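Side-chain contacts in methylaspartate ammonia-lyase (Citrobacter amalonaticus, PDB 1KKO), which catalyses the reversible, magnesium-dependent anti elimination of ammonia from L-threo-3-methylaspartate to give mesaconate: residues A[6-11]-A[92-97]; A[14-19]-A[30-35]; A[153-156]-A[161-164]; A[202-207]-A[240-245]; A[371-376]-A[403-408]. All blocks are in the same frame, centred on the assembly; numbering follows the deposited sequence.

Contacts 1, 2, 4 and 5 are buried, and contact 3 is partly buried. Contacts 1 and 2 both use strand 3-18, an outer strand of the N-terminal sheet within the subunit, and both reach the second subunit. Contact 1 is a sheet-helix seam with two waters at its polar margin; contact 2 is an aromatic cluster near the substrate site. Contacts 4 and 5 belong to the TIM barrel: contact 4 joins two short helices following its second and third strands, while contact 5 packs its last two outer helices. Contact 3 is covalent, a disulfide between helix 150-157 and the chain leading into the barrel. It touches contact 5, Pro164 CB meeting Ile406 CG2 at 4.0 Å.

Contact 1. Residues A[6-11]-A[92-97]; sequences ALFTAG and FLNDHI
The Phe8 ring carries Leu93 CB over the centre of one face and Asn94 OD1 at its edge, in the ring plane. Leu93 CB stands 3.6 Å from the ring centroid and only 6° off the normal, a CH-pi contact, while Leu93 CD1 lies against Phe8 CD1 at 3.7 Å. Asn94 OD1 meets the ring rim at CD2, 3.4 Å away, and Ile97 CG2 approaches CZ obliquely. With chi1 -62°, Phe8 CG is anti to its carbonyl carbon, and the ring reaches the helix as a broad flat plate, for which a phenylalanine is well suited. Asparagine suits the margin because its amide both accepts and donates: one water gives a hydrogen bond to Asn94 OD1 (2.7 Å) and accepts one from Phe8 N, and a second accepts from Asn94 ND2 (3.0 Å) and donates to Phe8 O. These bridges serve the outward backbone groups of an edge strand and fix the amide's rotation; Lys98 NZ also bonds to OD1. On its other side, strand 3-18 pairs with strand 47-59, whose Val53 touches both Phe8 and Leu93, and Leu134 of helix 128-146 packs on Phe8 and Ile97.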
# COMPACT_ATOMS: atom_id res chain seq x y z
N ALA A 6 16.98 0.70 -20.75
CA ALA A 6 16.71 0.10 -19.44
C ALA A 6 17.15 1.07 -18.35
O ALA A 6 18.25 1.63 -18.42
CB ALA A 6 17.45 -1.21 -19.30
N LEU A 7 16.29 1.28 -17.36
CA LEU A 7 16.56 2.22 -16.27
C LEU A 7 16.38 1.52 -14.94
O LEU A 7 15.46 0.71 -14.79
CB LEU A 7 15.59 3.40 -16.30
CG LEU A 7 15.61 4.27 -17.54
CD1 LEU A 7 14.77 5.51 -17.27
CD2 LEU A 7 16.99 4.68 -17.90
N PHE A 8 17.25 1.84 -14.00
CA PHE A 8 17.23 1.29 -12.65
C PHE A 8 17.15 2.45 -11.66
O PHE A 8 17.97 3.36 -11.70
CB PHE A 8 18.49 0.47 -12.38
CG PHE A 8 18.62 -0.73 -13.28
CD1 PHE A 8 17.83 -1.86 -13.09
CD2 PHE A 8 19.54 -0.73 -14.33
CE1 PHE A 8 17.95 -2.97 -13.91
CE2 PHE A 8 19.64 -1.84 -15.16
CZ PHE A 8 18.85 -2.95 -14.94
N THR A 9 16.15 2.42 -10.78
CA THR A 9 15.98 3.48 -9.80
C THR A 9 15.76 2.92 -8.41
O THR A 9 14.93 2.03 -8.18
CB THR A 9 14.82 4.42 -10.20
OG1 THR A 9 13.62 3.70 -10.31
CG2 THR A 9 14.98 4.91 -11.58
N ALA A 10 16.51 3.46 -7.47
CA ALA A 10 16.41 3.07 -6.06
C ALA A 10 15.07 3.50 -5.50
O ALA A 10 14.53 4.54 -5.87
CB ALA A 10 17.53 3.71 -5.25
N GLY A 11 14.52 2.70 -4.59
CA GLY A 11 13.30 3.06 -3.91
C GLY A 11 13.17 2.35 -2.59
O GLY A 11 14.07 1.63 -2.14
N PHE A 92 25.95 -1.85 -10.03
CA PHE A 92 26.07 -3.22 -10.51
C PHE A 92 25.12 -3.44 -11.69
O PHE A 92 25.51 -3.97 -12.73
CB PHE A 92 25.74 -4.19 -9.36
CG PHE A 92 25.70 -5.64 -9.75
CD1 PHE A 92 24.55 -6.20 -10.27
CD2 PHE A 92 26.81 -6.46 -9.55
CE1 PHE A 92 24.50 -7.53 -10.62
CE2 PHE A 92 26.77 -7.80 -9.90
CZ PHE A 92 25.62 -8.34 -10.43
N LEU A 93 23.87 -3.03 -11.54
CA LEU A 93 22.88 -3.22 -12.61
C LEU A 93 23.18 -2.37 -13.84
O LEU A 93 23.06 -2.85 -14.98
CB LEU A 93 21.48 -2.92 -12.08
CG LEU A 93 20.99 -3.91 -11.01
CD1 LEU A 93 19.79 -3.32 -10.25
CD2 LEU A 93 20.64 -5.25 -11.64
N ASN A 94 23.58 -1.12 -13.63
CA ASN A 94 23.90 -0.26 -14.76
C ASN A 94 25.10 -0.80 -15.54
O ASN A 94 25.10 -0.82 -16.76
CB ASN A 94 24.14 1.18 -14.30
CG ASN A 94 22.84 1.90 -13.96
OD1 ASN A 94 21.83 1.71 -14.62
ND2 ASN A 94 22.88 2.74 -12.94
N ASP A 95 26.09 -1.29 -14.81
CA ASP A 95 27.32 -1.80 -15.42
C ASP A 95 27.17 -3.15 -16.10
O ASP A 95 27.64 -3.36 -17.22
CB ASP A 95 28.41 -1.95 -14.35
CG ASP A 95 28.92 -0.63 -13.83
OD1 ASP A 95 28.60 0.42 -14.41
OD2 ASP A 95 29.67 -0.57 -12.82
N HIS A 96 26.52 -4.09 -15.40
CA HIS A 96 26.51 -5.47 -15.84
C HIS A 96 25.23 -5.94 -16.50
O HIS A 96 25.24 -6.91 -17.24
CB HIS A 96 26.73 -6.39 -14.64
CG HIS A 96 28.06 -6.22 -13.98
ND1 HIS A 96 28.20 -5.96 -12.64
CD2 HIS A 96 29.31 -6.31 -14.48
CE1 HIS A 96 29.48 -5.87 -12.34
NE2 HIS A 96 30.18 -6.08 -13.44
N ILE A 97 24.11 -5.28 -16.21
CA ILE A 97 22.84 -5.77 -16.70
C ILE A 97 22.21 -4.89 -17.78
O ILE A 97 21.63 -5.41 -18.72
CB ILE A 97 21.89 -5.99 -15.50
CG1 ILE A 97 22.51 -6.98 -14.50
CG2 ILE A 97 20.53 -6.48 -15.97
CD1 ILE A 97 22.86 -8.36 -15.08
O HOH W 1 19.63 3.25 -14.92
O HOH W 2 20.50 4.39 -12.32

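Contact 2. Residues A[14-19]-A[30-35]; sequences SFYFDD and DGFIYT
Phe32 drives the rim of its ring into the face of Tyr16, a T-shaped stack that joins the end of strand 3-18 to a beta hairpin with a two-residue turn. The hairpin turns from Asp30 to Ile33 through a type II' bend, where Gly31 takes the positive phi that favours glycine, and Phe32 follows at the next corner. Phe32 CG is anti to its backbone N (chi1 -162°), and from there the ring extends off the turn toward the strand. Its CE2 sits 3.5 Å above the Tyr16 plane, over the ring centre; the centroids are 4.9 Å apart and the planes meet at 73°. Tyr16 differs, with CG anti to the carbonyl carbon (chi1 -63°), which offers its face to the hairpin. A tyrosine suits this place because the ring packs while the hydroxyl reaches across the subunit interface to a hydrogen bond with Asp392 of the second subunit. Phe32 is gripped from more than one direction: Arg47 makes a cation-pi contact with the ring, and the backbone N of Phe32 bonds to Asp182 of the second subunit. The cluster is therefore partly an interface structure. Phe15 completes the trio, its CG anti to the backbone N like that of Phe32. Its side chain lies about 4 Å from that of Cys361, a residue of the substrate-binding site, so the aromatic group extends from the hairpin to the edge of the active site. Tyr16 CD1 lies over the face of the Phe15 ring, and Phe15 CZ approaches Phe32 CZ at 4.0 Å.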
# COMPACT_ATOMS: atom_id res chain seq x y z
N SER A 14 7.89 -1.96 0.91
CA SER A 14 6.79 -1.68 1.83
C SER A 14 6.96 -2.20 3.24
O SER A 14 6.00 -2.20 4.01
CB SER A 14 5.48 -2.18 1.24
OG SER A 14 5.04 -1.33 0.19
N PHE A 15 8.16 -2.60 3.63
CA PHE A 15 8.39 -2.87 5.03
C PHE A 15 9.85 -2.62 5.38
O PHE A 15 10.41 -1.59 5.00
CB PHE A 15 7.79 -4.21 5.52
CG PHE A 15 7.43 -4.18 6.99
CD1 PHE A 15 6.52 -3.24 7.46
CD2 PHE A 15 8.05 -5.01 7.89
CE1 PHE A 15 6.24 -3.14 8.78
CE2 PHE A 15 7.74 -4.92 9.24
CZ PHE A 15 6.84 -3.99 9.68
N TYR A 16 10.45 -3.55 6.12
CA TYR A 16 11.79 -3.45 6.68
C TYR A 16 12.51 -4.76 6.49
O TYR A 16 11.89 -5.82 6.37
CB TYR A 16 11.70 -3.09 8.20
CG TYR A 16 11.04 -1.76 8.31
CD1 TYR A 16 9.67 -1.64 8.22
CD2 TYR A 16 11.80 -0.60 8.34
CE1 TYR A 16 9.08 -0.41 8.17
CE2 TYR A 16 11.21 0.63 8.28
CZ TYR A 16 9.85 0.72 8.18
OH TYR A 16 9.24 1.94 8.08
N PHE A 17 13.83 -4.68 6.41
CA PHE A 17 14.68 -5.85 6.54
C PHE A 17 14.96 -6.01 8.03
O PHE A 17 15.47 -5.08 8.66
CB PHE A 17 16.01 -5.65 5.82
CG PHE A 17 15.90 -5.60 4.33
CD1 PHE A 17 15.41 -6.68 3.63
CD2 PHE A 17 16.30 -4.48 3.63
CE1 PHE A 17 15.32 -6.63 2.25
CE2 PHE A 17 16.21 -4.46 2.25
CZ PHE A 17 15.71 -5.52 1.58
N ASP A 18 14.62 -7.18 8.57
CA ASP A 18 14.82 -7.47 9.98
C ASP A 18 15.79 -8.63 10.13
O ASP A 18 15.70 -9.63 9.41
CB ASP A 18 13.51 -7.88 10.63
CG ASP A 18 12.60 -6.72 10.94
OD1 ASP A 18 13.04 -5.55 10.87
OD2 ASP A 18 11.41 -6.94 11.26
N ASP A 19 16.70 -8.48 11.08
CA ASP A 19 17.65 -9.53 11.39
C ASP A 19 16.92 -10.51 12.31
O ASP A 19 16.85 -10.33 13.52
CB ASP A 19 18.86 -8.89 12.06
CG ASP A 19 19.94 -9.88 12.38
OD1 ASP A 19 19.64 -11.08 12.49
OD2 ASP A 19 21.11 -9.48 12.54
N ASP A 30 13.02 -0.19 21.30
CA ASP A 30 12.74 1.15 21.74
C ASP A 30 11.86 1.67 20.62
O ASP A 30 12.34 1.98 19.53
CB ASP A 30 14.01 1.96 21.85
CG ASP A 30 13.78 3.34 22.45
OD1 ASP A 30 12.77 3.98 22.11
OD2 ASP A 30 14.57 3.85 23.29
N GLY A 31 10.57 1.74 20.89
CA GLY A 31 9.61 2.08 19.85
C GLY A 31 9.67 1.03 18.76
O GLY A 31 9.56 -0.17 19.03
N PHE A 32 9.87 1.47 17.52
CA PHE A 32 9.95 0.56 16.38
C PHE A 32 11.35 0.02 16.15
O PHE A 32 11.56 -0.84 15.30
CB PHE A 32 9.54 1.34 15.13
CG PHE A 32 9.16 0.49 13.95
CD1 PHE A 32 8.02 -0.29 13.97
CD2 PHE A 32 9.91 0.51 12.79
CE1 PHE A 32 7.66 -1.04 12.87
CE2 PHE A 32 9.54 -0.23 11.69
CZ PHE A 32 8.42 -1.01 11.74
N ILE A 33 12.31 0.52 16.92
CA ILE A 33 13.72 0.22 16.71
C ILE A 33 14.17 -0.94 17.59
O ILE A 33 13.96 -0.91 18.79
CB ILE A 33 14.58 1.49 17.04
CG1 ILE A 33 14.04 2.72 16.29
CG2 ILE A 33 16.04 1.24 16.73
CD1 ILE A 33 13.95 2.54 14.80
N TYR A 34 14.79 -1.95 17.00
CA TYR A 34 15.38 -3.02 17.79
C TYR A 34 16.75 -2.59 18.26
O TYR A 34 17.52 -1.99 17.49
CB TYR A 34 15.48 -4.31 16.98
CG TYR A 34 14.19 -5.09 16.95
CD1 TYR A 34 13.76 -5.78 18.07
CD2 TYR A 34 13.40 -5.13 15.82
CE1 TYR A 34 12.58 -6.49 18.06
CE2 TYR A 34 12.21 -5.86 15.81
CZ TYR A 34 11.81 -6.53 16.93
OH TYR A 34 10.64 -7.25 16.96
N THR A 35 17.08 -2.90 19.51
CA THR A 35 18.35 -2.51 20.09
C THR A 35 19.39 -3.62 20.02
O THR A 35 19.09 -4.74 19.61
CB THR A 35 18.18 -2.07 21.54
OG1 THR A 35 17.62 -3.13 22.31
CG2 THR A 35 17.18 -0.92 21.65

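Contact 3. Residues A[153-156]-A[161-164]; sequences VVCD and PCVP
Cys155 SG meets Cys162 SG in a disulfide bridge, which ties helix 150-157 to the loop running on toward the first strand of the TIM barrel, 169-170. Six residues lie between the two cysteines, so the bond closes a short covalent ring around the turn that leaves the helix. The sulfurs, Cys155 SG and Cys162 SG, are 2.0 Å apart, and chi3 is 85°, a right-handed twist close to the relaxed quarter turn. The strain, where there is any, lies at the loop end. On the helix Cys155 holds a standard rotamer, SG anti to the carbonyl carbon. Cys162 instead has chi1 -114°, which brings SG nearly into eclipse with the hydrogen on its own CA. Its backbone also has positive phi, an unusual place for a residue with a side chain, and with this backbone CB points toward the helix. Cysteine suits both positions because the bond spans backbones only 5.8 Å apart from Cys155 CA to Cys162 CA. The neighbours divide by polarity. Val153 and Val154 turn into the core, against Leu139 of helix 128-146, while exposed Asp156 makes a salt bridge with Arg148. Ala377 of helix 365-378 packs on Cys155, which is buried, while Cys162 is partly exposed. Across the bridge the two beta carbons, Cys155 CB and Cys162 CB, stand 3.7 Å apart.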
# COMPACT_ATOMS: atom_id res chain seq x y z
N VAL A 153 0.29 -13.70 -21.35
CA VAL A 153 1.60 -14.14 -21.80
C VAL A 153 1.95 -15.45 -21.11
O VAL A 153 2.46 -16.37 -21.75
CB VAL A 153 2.69 -13.09 -21.49
CG1 VAL A 153 4.07 -13.63 -21.81
CG2 VAL A 153 2.44 -11.80 -22.27
N VAL A 154 1.66 -15.54 -19.81
CA VAL A 154 1.95 -16.75 -19.06
C VAL A 154 1.11 -17.89 -19.62
O VAL A 154 1.62 -18.98 -19.89
CB VAL A 154 1.71 -16.58 -17.56
CG1 VAL A 154 1.95 -17.89 -16.82
CG2 VAL A 154 2.62 -15.50 -16.99
N CYS A 155 -0.18 -17.66 -19.80
CA CYS A 155 -1.02 -18.74 -20.33
C CYS A 155 -0.56 -19.19 -21.72
O CYS A 155 -0.62 -20.39 -22.04
CB CYS A 155 -2.46 -18.32 -20.40
SG CYS A 155 -3.21 -18.12 -18.77
N ASP A 156 -0.13 -18.26 -22.55
CA ASP A 156 0.35 -18.62 -23.88
C ASP A 156 1.64 -19.43 -23.83
O ASP A 156 1.74 -20.47 -24.49
CB ASP A 156 0.58 -17.37 -24.73
CG ASP A 156 -0.71 -16.73 -25.21
OD1 ASP A 156 -1.79 -17.36 -25.15
OD2 ASP A 156 -0.71 -15.57 -25.67
N PRO A 161 -4.99 -22.79 -19.92
CA PRO A 161 -6.29 -22.39 -20.45
C PRO A 161 -6.71 -20.97 -20.15
O PRO A 161 -7.49 -20.44 -20.94
CB PRO A 161 -7.24 -23.36 -19.75
CG PRO A 161 -6.57 -23.60 -18.48
CD PRO A 161 -5.13 -23.79 -18.85
N CYS A 162 -6.24 -20.38 -19.06
CA CYS A 162 -6.57 -18.99 -18.72
C CYS A 162 -8.06 -18.71 -18.44
O CYS A 162 -8.58 -17.68 -18.87
CB CYS A 162 -6.08 -18.03 -19.81
SG CYS A 162 -4.76 -16.91 -19.27
N VAL A 163 -8.75 -19.59 -17.73
CA VAL A 163 -10.14 -19.34 -17.36
C VAL A 163 -10.18 -18.27 -16.27
O VAL A 163 -9.50 -18.43 -15.25
CB VAL A 163 -10.85 -20.63 -16.86
CG1 VAL A 163 -12.28 -20.34 -16.45
CG2 VAL A 163 -10.81 -21.71 -17.94
N PRO A 164 -10.93 -17.18 -16.47
CA PRO A 164 -10.99 -16.09 -15.50
C PRO A 164 -11.68 -16.49 -14.21
O PRO A 164 -12.88 -16.75 -14.20
CB PRO A 164 -11.79 -15.00 -16.22
CG PRO A 164 -11.79 -15.39 -17.63
CD PRO A 164 -11.75 -16.88 -17.65

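Contact 4. Residues A[202-207]-A[240-245]; sequences EKLGFK and YGTIGL
Leu204 contributes most of the buried surface here, laying its two methyl branches on Thr242 and Ile243 at the start of helix 242-246. Its CG is anti to the backbone N (chi1 173°), an extended pose that carries both branches across to the other helix. CD2 does the closest touching: it rests 3.3 Å from Thr242 O and 3.4 Å from Thr242 OG1. Leu204 and Thr242 lie alongside, pointing opposite ways. CD1 turns the other way and meets Ile243 CG1 at 4.0 Å, the leucine and isoleucine side chains roughly perpendicular. Threonine fits the beginning of the helix because its hydroxyl can turn back to the preceding chain; Thr242 OG1, already hydrogen-bonded to Val239 O, still lies against Leu204 CD2, together with CB. Gly205, just after Leu204, has backbone angles that call for glycine and lets the chain leave helix 200-204 with positive phi. Tyr257 of helix 251-260 covers both Leu204 and Ile243. The two segments follow the second and third barrel strands, and Tyr240 bonds through its hydroxyl to His194, the transition-state stabiliser, and through its N to Asp238, a magnesium ligand. Leucine methyls thus pack on a carbonyl oxygen and a hydroxyl on one side and on isoleucine on the other, which implies that the two short helices are held together by van der Waals contact and burial rather than by directional bonds.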
# COMPACT_ATOMS: atom_id res chain seq x y z
N GLU A 202 4.68 -15.69 25.09
CA GLU A 202 3.61 -14.71 24.98
C GLU A 202 2.64 -14.88 23.84
O GLU A 202 1.55 -14.32 23.89
CB GLU A 202 4.20 -13.31 24.89
CG GLU A 202 5.05 -12.95 26.10
CD GLU A 202 4.46 -13.41 27.42
OE1 GLU A 202 3.22 -13.38 27.59
OE2 GLU A 202 5.24 -13.82 28.31
N LYS A 203 3.02 -15.63 22.81
CA LYS A 203 2.16 -15.76 21.64
C LYS A 203 1.61 -17.18 21.51
O LYS A 203 0.42 -17.37 21.36
CB LYS A 203 2.90 -15.26 20.39
CG LYS A 203 3.19 -13.75 20.48
CD LYS A 203 4.12 -13.22 19.40
CE LYS A 203 4.47 -11.75 19.64
NZ LYS A 203 5.40 -11.22 18.61
N LEU A 204 2.47 -18.19 21.61
CA LEU A 204 1.98 -19.56 21.53
C LEU A 204 1.51 -20.04 22.89
O LEU A 204 0.46 -20.67 23.02
CB LEU A 204 3.10 -20.48 21.06
CG LEU A 204 2.82 -21.99 21.07
CD1 LEU A 204 1.69 -22.36 20.10
CD2 LEU A 204 4.08 -22.76 20.72
N GLY A 205 2.30 -19.71 23.91
CA GLY A 205 2.07 -20.22 25.24
C GLY A 205 3.02 -21.39 25.45
O GLY A 205 3.34 -22.11 24.50
N PHE A 206 3.46 -21.60 26.68
CA PHE A 206 4.40 -22.69 26.97
C PHE A 206 3.79 -24.06 26.72
O PHE A 206 4.51 -25.02 26.48
CB PHE A 206 4.96 -22.58 28.39
CG PHE A 206 4.04 -23.07 29.49
CD1 PHE A 206 3.03 -22.26 30.00
CD2 PHE A 206 4.24 -24.31 30.07
CE1 PHE A 206 2.21 -22.70 31.04
CE2 PHE A 206 3.43 -24.75 31.12
CZ PHE A 206 2.42 -23.95 31.59
N LYS A 207 2.47 -24.13 26.77
CA LYS A 207 1.76 -25.37 26.50
C LYS A 207 0.80 -25.20 25.33
O LYS A 207 -0.07 -26.04 25.11
CB LYS A 207 0.99 -25.82 27.74
CG LYS A 207 1.88 -26.27 28.89
CD LYS A 207 3.11 -27.04 28.43
CE LYS A 207 3.72 -27.90 29.53
NZ LYS A 207 5.02 -28.52 29.15
N TYR A 240 5.98 -20.00 13.20
CA TYR A 240 7.43 -19.79 13.23
C TYR A 240 8.20 -20.81 14.04
O TYR A 240 9.13 -20.46 14.78
CB TYR A 240 7.73 -18.37 13.75
CG TYR A 240 7.31 -17.36 12.73
CD1 TYR A 240 6.01 -16.88 12.71
CD2 TYR A 240 8.18 -16.93 11.74
CE1 TYR A 240 5.59 -15.98 11.77
CE2 TYR A 240 7.77 -16.01 10.78
CZ TYR A 240 6.48 -15.55 10.80
OH TYR A 240 6.05 -14.65 9.85
N GLY A 241 7.83 -22.08 13.88
CA GLY A 241 8.51 -23.18 14.53
C GLY A 241 8.27 -23.32 16.01
O GLY A 241 8.84 -24.22 16.64
N THR A 242 7.42 -22.48 16.59
CA THR A 242 7.28 -22.49 18.05
C THR A 242 6.64 -23.75 18.61
O THR A 242 6.93 -24.14 19.74
CB THR A 242 6.53 -21.24 18.57
OG1 THR A 242 5.26 -21.14 17.93
CG2 THR A 242 7.30 -19.96 18.24
N ILE A 243 5.77 -24.41 17.85
CA ILE A 243 5.15 -25.64 18.33
C ILE A 243 6.22 -26.71 18.55
O ILE A 243 6.20 -27.41 19.57
CB ILE A 243 4.03 -26.10 17.37
CG1 ILE A 243 2.86 -25.11 17.45
CG2 ILE A 243 3.54 -27.51 17.72
CD1 ILE A 243 1.76 -25.33 16.43
N GLY A 244 7.18 -26.82 17.65
CA GLY A 244 8.28 -27.77 17.82
C GLY A 244 9.06 -27.50 19.10
O GLY A 244 9.49 -28.44 19.79
N LEU A 245 9.23 -26.22 19.43
CA LEU A 245 10.00 -25.86 20.62
C LEU A 245 9.36 -26.31 21.92
O LEU A 245 10.09 -26.71 22.84
CB LEU A 245 10.22 -24.35 20.67
CG LEU A 245 11.10 -23.74 19.59
CD1 LEU A 245 11.18 -22.25 19.78
CD2 LEU A 245 12.49 -24.34 19.57

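Contact 5. Residues A[371-376]-A[403-408]; sequences CVHVAL and NRTIAL
Thr405 OG1 gives a hydrogen bond to Glu401 O one turn back in its own helix, and His373 NE2 of the facing helix lies 3.5 Å from Thr405 OG1. The imidazole is itself gripped at both nitrogens. ND1 takes a hydrogen bond from the backbone N of Thr151, and NE2 bonds to the Glu401 carboxylate. Histidine suits this buried place because one nitrogen can accept, here from Thr151 N, while the other donates, probably to Glu401, which fixes the ring's rotation. Next to the ring the chemistry turns apolar. Thr405 CG2, anti to its backbone N, faces the other helix and touches His373 CE1 and Leu376 CD1, each at 3.6 Å. A beta-branched threonine thus divides its work, the hydroxyl to Glu401 O and the methyl to Leu376 and His373 CE1. Leu376 spreads its methyls over two neighbours: CD1 meets Thr405, while Leu376 CD2 lies 4.1 Å from Ile406 CG1. The axes of these short segments come no nearer than 10.7 Å, at 51°, and the contact is made by side chains. These are the outer helices after the seventh and eighth barrel strands. Helix 150-157 lies over the seam through Thr151, which touches Leu376 and Thr405, while Arg404 on helix 392-410 forms a salt bridge with Glu365 of the second subunit.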
# COMPACT_ATOMS: atom_id res chain seq x y z
N CYS A 371 2.58 -10.39 -9.49
CA CYS A 371 2.23 -11.69 -8.93
C CYS A 371 0.76 -12.05 -9.15
O CYS A 371 0.43 -13.24 -9.28
CB CYS A 371 2.57 -11.77 -7.45
SG CYS A 371 4.36 -11.98 -7.12
N VAL A 372 -0.13 -11.07 -9.15
CA VAL A 372 -1.52 -11.35 -9.42
C VAL A 372 -1.70 -12.02 -10.78
O VAL A 372 -2.48 -12.96 -10.94
CB VAL A 372 -2.39 -10.07 -9.34
CG1 VAL A 372 -3.79 -10.32 -9.87
CG2 VAL A 372 -2.45 -9.59 -7.90
N HIS A 373 -0.95 -11.54 -11.77
CA HIS A 373 -1.04 -12.12 -13.11
C HIS A 373 -0.48 -13.53 -13.16
O HIS A 373 -1.04 -14.40 -13.82
CB HIS A 373 -0.35 -11.22 -14.12
CG HIS A 373 -1.11 -9.95 -14.36
ND1 HIS A 373 -1.86 -9.74 -15.50
CD2 HIS A 373 -1.27 -8.86 -13.58
CE1 HIS A 373 -2.45 -8.56 -15.40
NE2 HIS A 373 -2.10 -8.00 -14.25
N VAL A 374 0.62 -13.76 -12.46
CA VAL A 374 1.17 -15.09 -12.36
C VAL A 374 0.14 -16.04 -11.76
O VAL A 374 -0.06 -17.13 -12.29
CB VAL A 374 2.44 -15.06 -11.54
CG1 VAL A 374 2.89 -16.46 -11.16
CG2 VAL A 374 3.54 -14.31 -12.32
N ALA A 375 -0.55 -15.61 -10.71
CA ALA A 375 -1.52 -16.46 -10.03
C ALA A 375 -2.74 -16.73 -10.88
O ALA A 375 -3.25 -17.85 -10.93
CB ALA A 375 -1.93 -15.83 -8.71
N LEU A 376 -3.25 -15.71 -11.57
CA LEU A 376 -4.44 -15.89 -12.37
C LEU A 376 -4.20 -16.91 -13.47
O LEU A 376 -5.13 -17.62 -13.86
CB LEU A 376 -4.90 -14.57 -12.97
CG LEU A 376 -5.63 -13.65 -12.00
CD1 LEU A 376 -5.88 -12.31 -12.67
CD2 LEU A 376 -6.94 -14.28 -11.54
N ASN A 403 -9.39 -8.32 -9.75
CA ASN A 403 -10.72 -8.11 -10.34
C ASN A 403 -10.71 -7.28 -11.61
O ASN A 403 -11.49 -7.53 -12.52
CB ASN A 403 -11.69 -7.61 -9.29
CG ASN A 403 -11.92 -8.65 -8.21
OD1 ASN A 403 -12.05 -9.83 -8.50
ND2 ASN A 403 -11.96 -8.21 -6.95
N ARG A 404 -9.81 -6.31 -11.70
CA ARG A 404 -9.66 -5.56 -12.93
C ARG A 404 -9.25 -6.49 -14.06
O ARG A 404 -9.74 -6.39 -15.18
CB ARG A 404 -8.58 -4.47 -12.80
CG ARG A 404 -9.02 -3.18 -12.15
CD ARG A 404 -8.00 -2.08 -12.33
NE ARG A 404 -6.73 -2.35 -11.65
CZ ARG A 404 -6.48 -2.04 -10.38
NH1 ARG A 404 -7.41 -1.46 -9.64
NH2 ARG A 404 -5.29 -2.29 -9.85
N THR A 405 -8.33 -7.39 -13.76
CA THR A 405 -7.77 -8.27 -14.76
C THR A 405 -8.79 -9.31 -15.21
O THR A 405 -8.90 -9.60 -16.41
CB THR A 405 -6.51 -8.93 -14.23
OG1 THR A 405 -5.55 -7.91 -13.93
CG2 THR A 405 -5.84 -9.80 -15.31
N ILE A 406 -9.54 -9.87 -14.28
CA ILE A 406 -10.60 -10.80 -14.63
C ILE A 406 -11.58 -10.09 -15.56
O ILE A 406 -12.01 -10.67 -16.56
CB ILE A 406 -11.29 -11.32 -13.37
CG1 ILE A 406 -10.35 -12.31 -12.67
CG2 ILE A 406 -12.62 -11.98 -13.71
CD1 ILE A 406 -10.75 -12.70 -11.29
N ALA A 407 -11.93 -8.84 -15.26
CA ALA A 407 -12.87 -8.10 -16.10
C ALA A 407 -12.30 -7.93 -17.50
O ALA A 407 -13.03 -8.08 -18.48
CB ALA A 407 -13.20 -6.76 -15.50
N LEU A 408 -11.02 -7.59 -17.61
CA LEU A 408 -10.40 -7.45 -18.93
C LEU A 408 -10.44 -8.77 -19.70
O LEU A 408 -10.77 -8.81 -20.89
CB LEU A 408 -8.95 -6.96 -18.82
CG LEU A 408 -8.75 -5.51 -18.39
CD1 LEU A 408 -7.28 -5.27 -18.15
CD2 LEU A 408 -9.30 -4.56 -19.44